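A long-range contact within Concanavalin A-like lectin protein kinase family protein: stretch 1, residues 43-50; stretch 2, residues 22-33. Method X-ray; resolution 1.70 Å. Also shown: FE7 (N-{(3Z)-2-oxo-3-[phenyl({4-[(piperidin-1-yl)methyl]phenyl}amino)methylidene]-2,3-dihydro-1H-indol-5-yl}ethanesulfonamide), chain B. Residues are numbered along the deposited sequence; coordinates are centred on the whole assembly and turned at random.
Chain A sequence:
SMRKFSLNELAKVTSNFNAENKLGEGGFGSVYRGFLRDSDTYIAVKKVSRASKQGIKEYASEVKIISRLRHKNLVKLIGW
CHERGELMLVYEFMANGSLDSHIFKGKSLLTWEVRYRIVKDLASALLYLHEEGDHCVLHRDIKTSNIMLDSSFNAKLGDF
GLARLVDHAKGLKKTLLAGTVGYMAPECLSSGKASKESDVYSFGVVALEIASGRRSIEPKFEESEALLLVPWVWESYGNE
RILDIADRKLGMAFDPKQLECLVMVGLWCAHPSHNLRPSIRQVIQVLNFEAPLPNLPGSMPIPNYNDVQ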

# COMPACT_ATOMS: atom_id res chain seq x y z
N ILE A 43 9.34 -7.48 -18.22
CA ILE A 43 8.18 -6.70 -17.83
C ILE A 43 7.33 -7.53 -16.85
O ILE A 43 7.61 -8.73 -16.69
CB ILE A 43 7.31 -6.29 -19.03
CG1 ILE A 43 6.89 -7.49 -19.87
CG2 ILE A 43 8.06 -5.25 -19.88
CD1 ILE A 43 5.98 -7.18 -21.04
N ALA A 44 6.30 -6.93 -16.27
CA ALA A 44 5.35 -7.65 -15.42
C ALA A 44 3.98 -7.53 -16.06
O ALA A 44 3.52 -6.42 -16.36
CB ALA A 44 5.34 -7.06 -14.03
N VAL A 45 3.33 -8.67 -16.31
CA VAL A 45 2.07 -8.70 -17.02
C VAL A 45 1.03 -9.23 -16.04
O VAL A 45 1.17 -10.36 -15.57
CB VAL A 45 2.14 -9.62 -18.23
CG1 VAL A 45 0.81 -9.69 -18.98
CG2 VAL A 45 3.27 -9.18 -19.17
N LYS A 46 0.01 -8.43 -15.77
CA LYS A 46 -1.14 -8.86 -14.99
C LYS A 46 -2.27 -9.34 -15.90
O LYS A 46 -2.78 -8.58 -16.73
CB LYS A 46 -1.61 -7.72 -14.11
CG LYS A 46 -2.78 -8.10 -13.21
CD LYS A 46 -3.04 -7.06 -12.14
CE LYS A 46 -4.04 -7.58 -11.11
NZ LYS A 46 -4.10 -6.63 -9.99
N LYS A 47 -2.63 -10.61 -15.74
CA LYS A 47 -3.73 -11.22 -16.44
C LYS A 47 -4.97 -11.16 -15.57
O LYS A 47 -5.02 -11.77 -14.49
CB LYS A 47 -3.37 -12.67 -16.74
CG LYS A 47 -4.42 -13.39 -17.58
CD LYS A 47 -3.84 -14.71 -18.04
CE LYS A 47 -4.81 -15.40 -18.99
NZ LYS A 47 -6.01 -15.96 -18.29
N VAL A 48 -5.97 -10.42 -16.03
CA VAL A 48 -7.15 -10.18 -15.24
C VAL A 48 -8.03 -11.42 -15.17
O VAL A 48 -8.16 -12.18 -16.13
CB VAL A 48 -7.94 -8.98 -15.77
CG1 VAL A 48 -9.30 -8.83 -15.11
CG2 VAL A 48 -7.09 -7.72 -15.60
N SER A 49 -8.56 -11.60 -13.98
CA SER A 49 -9.44 -12.70 -13.65
C SER A 49 -10.87 -12.26 -14.04
O SER A 49 -11.35 -11.24 -13.55
CB SER A 49 -9.33 -12.98 -12.15
OG SER A 49 -10.36 -13.85 -11.74
N ARG A 50 -11.53 -13.03 -14.90
CA ARG A 50 -12.94 -12.80 -15.26
C ARG A 50 -13.91 -13.65 -14.43
O ARG A 50 -15.04 -13.89 -14.86
CB ARG A 50 -13.17 -13.11 -16.76
C4 FE7 B . 4.22 -6.12 -9.85
C14 FE7 B . 2.76 -9.64 -6.33
C5 FE7 B . 4.49 -5.15 -10.82
C6 FE7 B . 3.54 -4.22 -11.22
C11 FE7 B . 4.74 -8.60 -7.98
C7 FE7 B . 2.29 -4.25 -10.62
C8 FE7 B . 6.42 -6.32 -10.62
C9 FE7 B . 5.43 -6.92 -9.69
C10 FE7 B . 5.74 -7.98 -8.87
C12 FE7 B . 3.67 -9.30 -8.52
C13 FE7 B . 2.68 -9.81 -7.69
N1 FE7 B . 5.80 -5.29 -11.25
N2 FE7 B . 7.02 -8.38 -8.82
C3 FE7 B . 2.96 -6.13 -9.24
N3 FE7 B . 10.16 -13.71 -7.04
O2 FE7 B . 7.58 -6.67 -10.80
C2 FE7 B . 2.02 -5.17 -9.61
N FE7 B . 0.78 -5.02 -8.92
S FE7 B . 0.18 -5.85 -7.66
O FE7 B . 0.86 -7.10 -7.55
O1 FE7 B . -1.25 -5.83 -7.79
C1 FE7 B . 0.69 -4.75 -6.38
C FE7 B . 0.39 -3.34 -6.84
C16 FE7 B . 4.81 -8.44 -6.61
C15 FE7 B . 3.83 -8.95 -5.79
C17 FE7 B . 7.69 -9.44 -8.17
C22 FE7 B . 7.02 -10.40 -7.43
C21 FE7 B . 7.73 -11.40 -6.79
C20 FE7 B . 9.11 -11.46 -6.86
C19 FE7 B . 9.77 -10.49 -7.59
C18 FE7 B . 9.08 -9.49 -8.25
C23 FE7 B . 9.87 -12.56 -6.16
C28 FE7 B . 11.03 -14.67 -6.36
C27 FE7 B . 11.41 -15.81 -7.29
C26 FE7 B . 10.19 -16.50 -7.84
C25 FE7 B . 9.21 -15.50 -8.42
C24 FE7 B . 8.93 -14.38 -7.44
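Stretch 2 22-33: KLGEGGFGSVYR

Stretch 2 is a hairpin, a first strand from Lys22, a glycine-rich turn and a return strand that runs on past Arg33, and it is the return strand that pairs with stretch 1. That strand runs antiparallel to strand 43-48, with an angle of 154° between their directions and a closest axis approach of 4.4 Å.

Lys22, modelled only to CB, does not touch stretch 1 as built. Leu23 reaches in from the first strand, its CD1 4.4 Å from Ala44 CB, while Leu23 N hydrogen-bonds Val31 O (2.7 Å) to hold the hairpin together. Gly24 and Glu25 stay clear of stretch 1; an ideal CB on Gly24 would lie 2.8 Å from FE7 C14, a clash with the ligand.

The turn folds over Lys46, whose side chain is extended, all four chi angles t. Gly26 has room only for hydrogen here: an ideal CB would fall 2.7 Å from Lys46 NZ. Phe28 (chi1 p) lays a ring face against Lys46 NZ, 3.6 Å from the ring centroid in a cation-pi contact, and sets its CE1 edge 3.8 Å from Val48 CG2. Phe28 O accepts a hydrogen bond from Ser49 N at 3.1 Å. Gly29 lets the chains close in, its CA 3.2 Å from Lys47 O, where an ideal CB would clash with that same oxygen.

Ser30 O accepts a hydrogen bond from Lys47 N (2.9 Å), and Ser30 OG hydrogen-bonds Glu25 OE1 (2.8 Å) back across the hairpin. From Val31 the pairing is regular. Val31 lies opposite Lys46, CA to CA 4.2 Å, and packs CG1 4.0 Å from Ala44 CB, on the sheet face that meets FE7. Tyr32 is locked to Val45 by two hydrogen bonds, Tyr32 N to Val45 O (2.7 Å) and Val45 N to Tyr32 O (2.8 Å). Arg33 lies opposite Ala44, the last pair within these stretches, with CA atoms 4.8 Å apart.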

# COMPACT_ATOMS: atom_id res chain seq x y z
N LYS A 22 4.95 -17.10 -13.00
CA LYS A 22 4.08 -16.38 -12.08
C LYS A 22 4.93 -15.70 -11.00
O LYS A 22 5.78 -16.34 -10.36
CB LYS A 22 3.08 -17.33 -11.41
N LEU A 23 4.72 -14.39 -10.81
CA LEU A 23 5.41 -13.62 -9.80
C LEU A 23 4.60 -13.56 -8.53
O LEU A 23 5.16 -13.49 -7.44
CB LEU A 23 5.69 -12.19 -10.32
CG LEU A 23 6.71 -12.11 -11.45
CD1 LEU A 23 6.72 -10.72 -12.10
CD2 LEU A 23 8.11 -12.50 -10.96
N GLY A 24 3.28 -13.58 -8.66
CA GLY A 24 2.39 -13.51 -7.49
C GLY A 24 0.97 -13.21 -7.91
O GLY A 24 0.64 -13.15 -9.09
N GLU A 25 0.10 -13.10 -6.91
CA GLU A 25 -1.27 -12.71 -7.12
C GLU A 25 -1.36 -11.23 -6.90
O GLU A 25 -1.05 -10.75 -5.81
CB GLU A 25 -2.19 -13.41 -6.10
CG GLU A 25 -2.18 -14.93 -6.27
CD GLU A 25 -2.51 -15.41 -7.65
OE1 GLU A 25 -3.30 -14.73 -8.36
OE2 GLU A 25 -2.00 -16.51 -8.03
N GLY A 26 -1.86 -10.54 -7.91
CA GLY A 26 -2.27 -9.14 -7.81
C GLY A 26 -3.67 -9.07 -7.22
O GLY A 26 -4.28 -10.11 -6.83
N GLY A 27 -4.20 -7.86 -7.14
CA GLY A 27 -5.52 -7.68 -6.56
C GLY A 27 -6.69 -8.30 -7.31
O GLY A 27 -7.71 -8.64 -6.72
N PHE A 28 -6.57 -8.41 -8.63
CA PHE A 28 -7.68 -8.88 -9.46
C PHE A 28 -7.13 -9.67 -10.66
O PHE A 28 -7.70 -9.64 -11.77
CB PHE A 28 -8.59 -7.69 -9.85
CG PHE A 28 -7.88 -6.54 -10.53
CD1 PHE A 28 -7.71 -6.52 -11.92
CD2 PHE A 28 -7.41 -5.44 -9.79
CE1 PHE A 28 -7.07 -5.45 -12.55
CE2 PHE A 28 -6.78 -4.36 -10.42
CZ PHE A 28 -6.61 -4.37 -11.80
N GLY A 29 -6.06 -10.44 -10.39
CA GLY A 29 -5.44 -11.32 -11.39
C GLY A 29 -4.04 -11.74 -10.96
O GLY A 29 -3.46 -11.18 -10.02
N SER A 30 -3.51 -12.73 -11.62
CA SER A 30 -2.14 -13.17 -11.41
C SER A 30 -1.19 -12.29 -12.21
O SER A 30 -1.52 -11.87 -13.32
CB SER A 30 -1.98 -14.61 -11.89
OG SER A 30 -2.68 -15.48 -10.99
N VAL A 31 0.01 -12.10 -11.69
CA VAL A 31 1.04 -11.32 -12.41
C VAL A 31 2.18 -12.26 -12.84
O VAL A 31 2.69 -13.06 -12.02
CB VAL A 31 1.59 -10.21 -11.52
CG1 VAL A 31 2.58 -9.32 -12.28
CG2 VAL A 31 0.44 -9.37 -10.94
N TYR A 32 2.60 -12.12 -14.09
CA TYR A 32 3.63 -12.96 -14.72
C TYR A 32 4.81 -12.15 -15.18
O TYR A 32 4.60 -11.03 -15.68
CB TYR A 32 3.04 -13.70 -15.91
CG TYR A 32 1.95 -14.68 -15.50
CD1 TYR A 32 0.64 -14.24 -15.30
CD2 TYR A 32 2.22 -16.04 -15.32
CE1 TYR A 32 -0.36 -15.10 -14.92
CE2 TYR A 32 1.22 -16.90 -14.91
CZ TYR A 32 -0.07 -16.43 -14.74
OH TYR A 32 -1.09 -17.26 -14.36
N ARG A 33 6.00 -12.72 -15.11
CA ARG A 33 7.19 -12.09 -15.61
C ARG A 33 7.20 -12.37 -17.12
O ARG A 33 6.98 -13.50 -17.54
CB ARG A 33 8.43 -12.68 -14.96
CG ARG A 33 9.71 -11.91 -15.19
CD ARG A 33 10.91 -12.63 -14.59
NE ARG A 33 11.59 -13.46 -15.59
CZ ARG A 33 11.49 -14.78 -15.67
NH1 ARG A 33 12.14 -15.43 -16.62
NH2 ARG A 33 10.73 -15.45 -14.81
O HOH W 1 -5.69 -14.28 -13.78